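PDB 7DG2: Non-structural maintenance of chromosomes element 1 homolog from Xenopus laevis, which probably acts, together with a MAGE-family partner, as a RING-type E3 ubiquitin ligase within the SMC5-SMC6 complex of DNA repair. Local coordinates for residues R55-Q58 and P59-M62. Residues are numbered along the deposited sequence; the frame is centred on the assembly and turned at random.
Sequences RHLQ and PLFM
Leu57 and Met62 both set CG anti to their own carbonyl carbon (chi1 -68° and -57°), and a bend at the last torsion of Met62 carries its methyl back toward the leucine. Leu57 CD2 and Met62 CE thus meet at 4.1 Å, apolar ends brought together by a turn of the backbone. That turn illustrates how a helix is brought to a stop. Leu57 O accepts from Leu60 N at 2.9 Å and, in a weak but fairly straight second bond (161°), from Met62 N at 3.4 Å; Gln58 O receives Phe61 N at 3.0 Å. In the shorter two, both spanning three residues, the donor stands well above the carbonyl plane. Pro59, which has no N-H to offer, lays CD 3.5 Å from His56 O, while the Gln58 side chain, bent at chi2, crosses the proline at about a right angle, its CD 3.3 Å from Pro59 N. Outside this turn, Leu79 of strand 75-81 touches both Leu57 and Met62, and Phe62 of the MAGE subunit packs on Leu57 and Leu60. With Phe61 in the left-handed conformation, the nested Met62–Leu57 and Phe61–Gln58 bonds, with the Leu57–Met62 apolar contact, make a Schellman motif, joining helix 46-57 to strand 62-68 in what is consistent with a winged-helix domain.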
loop_
_atom_site.group_PDB
_atom_site.type_symbol
_atom_site.label_atom_id
_atom_site.label_comp_id
_atom_site.label_asym_id
_atom_site.label_seq_id
_atom_site.Cartn_x
_atom_site.Cartn_y
_atom_site.Cartn_z
ATOM N N ARG A 55 10.719 -17.976 5.070
ATOM C CA ARG A 55 10.390 -19.376 4.843
ATOM C C ARG A 55 8.919 -19.533 4.494
ATOM O O ARG A 55 8.564 -20.273 3.569
ATOM C CB ARG A 55 10.742 -20.197 6.085
ATOM C CG ARG A 55 10.286 -21.654 6.031
ATOM C CD ARG A 55 11.095 -22.551 6.985
ATOM N NE ARG A 55 11.495 -21.851 8.204
ATOM C CZ ARG A 55 12.707 -21.337 8.412
ATOM N NH1 ARG A 55 12.978 -20.703 9.550
ATOM N NH2 ARG A 55 13.645 -21.451 7.478
ATOM N N HIS A 56 8.047 -18.825 5.212
ATOM C CA HIS A 56 6.614 -18.900 4.937
ATOM C C HIS A 56 6.220 -18.099 3.694
ATOM O O HIS A 56 5.216 -18.432 3.048
ATOM C CB HIS A 56 5.825 -18.408 6.156
ATOM C CG HIS A 56 5.905 -19.326 7.341
ATOM N ND1 HIS A 56 4.888 -20.197 7.680
ATOM C CD2 HIS A 56 6.872 -19.500 8.275
ATOM C CE1 HIS A 56 5.227 -20.866 8.770
ATOM N NE2 HIS A 56 6.426 -20.463 9.151
ATOM N N LEU A 57 6.972 -17.048 3.351
ATOM C CA LEU A 57 6.631 -16.252 2.172
ATOM C C LEU A 57 7.099 -16.902 0.874
ATOM O O LEU A 57 6.539 -16.600 -0.190
ATOM C CB LEU A 57 7.216 -14.837 2.277
ATOM C CG LEU A 57 6.633 -13.912 3.355
ATOM C CD1 LEU A 57 7.522 -12.689 3.519
ATOM C CD2 LEU A 57 5.174 -13.511 3.035
ATOM N N GLN A 58 8.078 -17.809 0.940
ATOM C CA GLN A 58 8.685 -18.339 -0.283
ATOM C C GLN A 58 7.682 -18.981 -1.239
ATOM O O GLN A 58 7.741 -18.678 -2.441
ATOM C CB GLN A 58 9.825 -19.302 0.083
ATOM C CG GLN A 58 10.317 -20.145 -1.094
ATOM C CD GLN A 58 9.543 -21.456 -1.222
ATOM O OE1 GLN A 58 9.461 -22.237 -0.269
ATOM N NE2 GLN A 58 8.958 -21.690 -2.389
ATOM N N PRO A 59 6.744 -19.836 -0.811
ATOM C CA PRO A 59 5.801 -20.402 -1.793
ATOM C C PRO A 59 4.778 -19.404 -2.306
ATOM O O PRO A 59 4.015 -19.750 -3.220
ATOM C CB PRO A 59 5.126 -21.545 -1.023
ATOM C CG PRO A 59 5.270 -21.188 0.393
ATOM C CD PRO A 59 6.568 -20.460 0.519
ATOM N N LEU A 60 4.720 -18.195 -1.745
ATOM C CA LEU A 60 3.872 -17.140 -2.269
ATOM C C LEU A 60 4.616 -16.245 -3.252
ATOM O O LEU A 60 4.057 -15.239 -3.700
ATOM C CB LEU A 60 3.304 -16.296 -1.120
ATOM C CG LEU A 60 2.666 -17.078 0.033
ATOM C CD1 LEU A 60 2.102 -16.139 1.102
ATOM C CD2 LEU A 60 1.570 -17.999 -0.499
ATOM N N PHE A 61 5.860 -16.601 -3.586
ATOM C CA PHE A 61 6.728 -15.809 -4.461
ATOM C C PHE A 61 6.881 -14.383 -3.950
ATOM O O PHE A 61 6.837 -13.415 -4.711
ATOM C CB PHE A 61 6.210 -15.829 -5.897
ATOM C CG PHE A 61 6.132 -17.213 -6.465
ATOM C CD1 PHE A 61 7.288 -17.900 -6.797
ATOM C CD2 PHE A 61 4.913 -17.833 -6.644
ATOM C CE1 PHE A 61 7.223 -19.186 -7.312
ATOM C CE2 PHE A 61 4.843 -19.121 -7.164
ATOM C CZ PHE A 61 5.991 -19.792 -7.494
ATOM N N MET A 62 7.045 -14.264 -2.635
ATOM C CA MET A 62 7.322 -13.017 -1.945
ATOM C C MET A 62 8.555 -13.234 -1.073
ATOM O O MET A 62 8.796 -14.344 -0.593
ATOM C CB MET A 62 6.119 -12.591 -1.072
ATOM C CG MET A 62 4.813 -12.455 -1.863
ATOM S SD MET A 62 3.397 -12.310 -0.745
ATOM C CE MET A 62 3.904 -10.889 0.178
#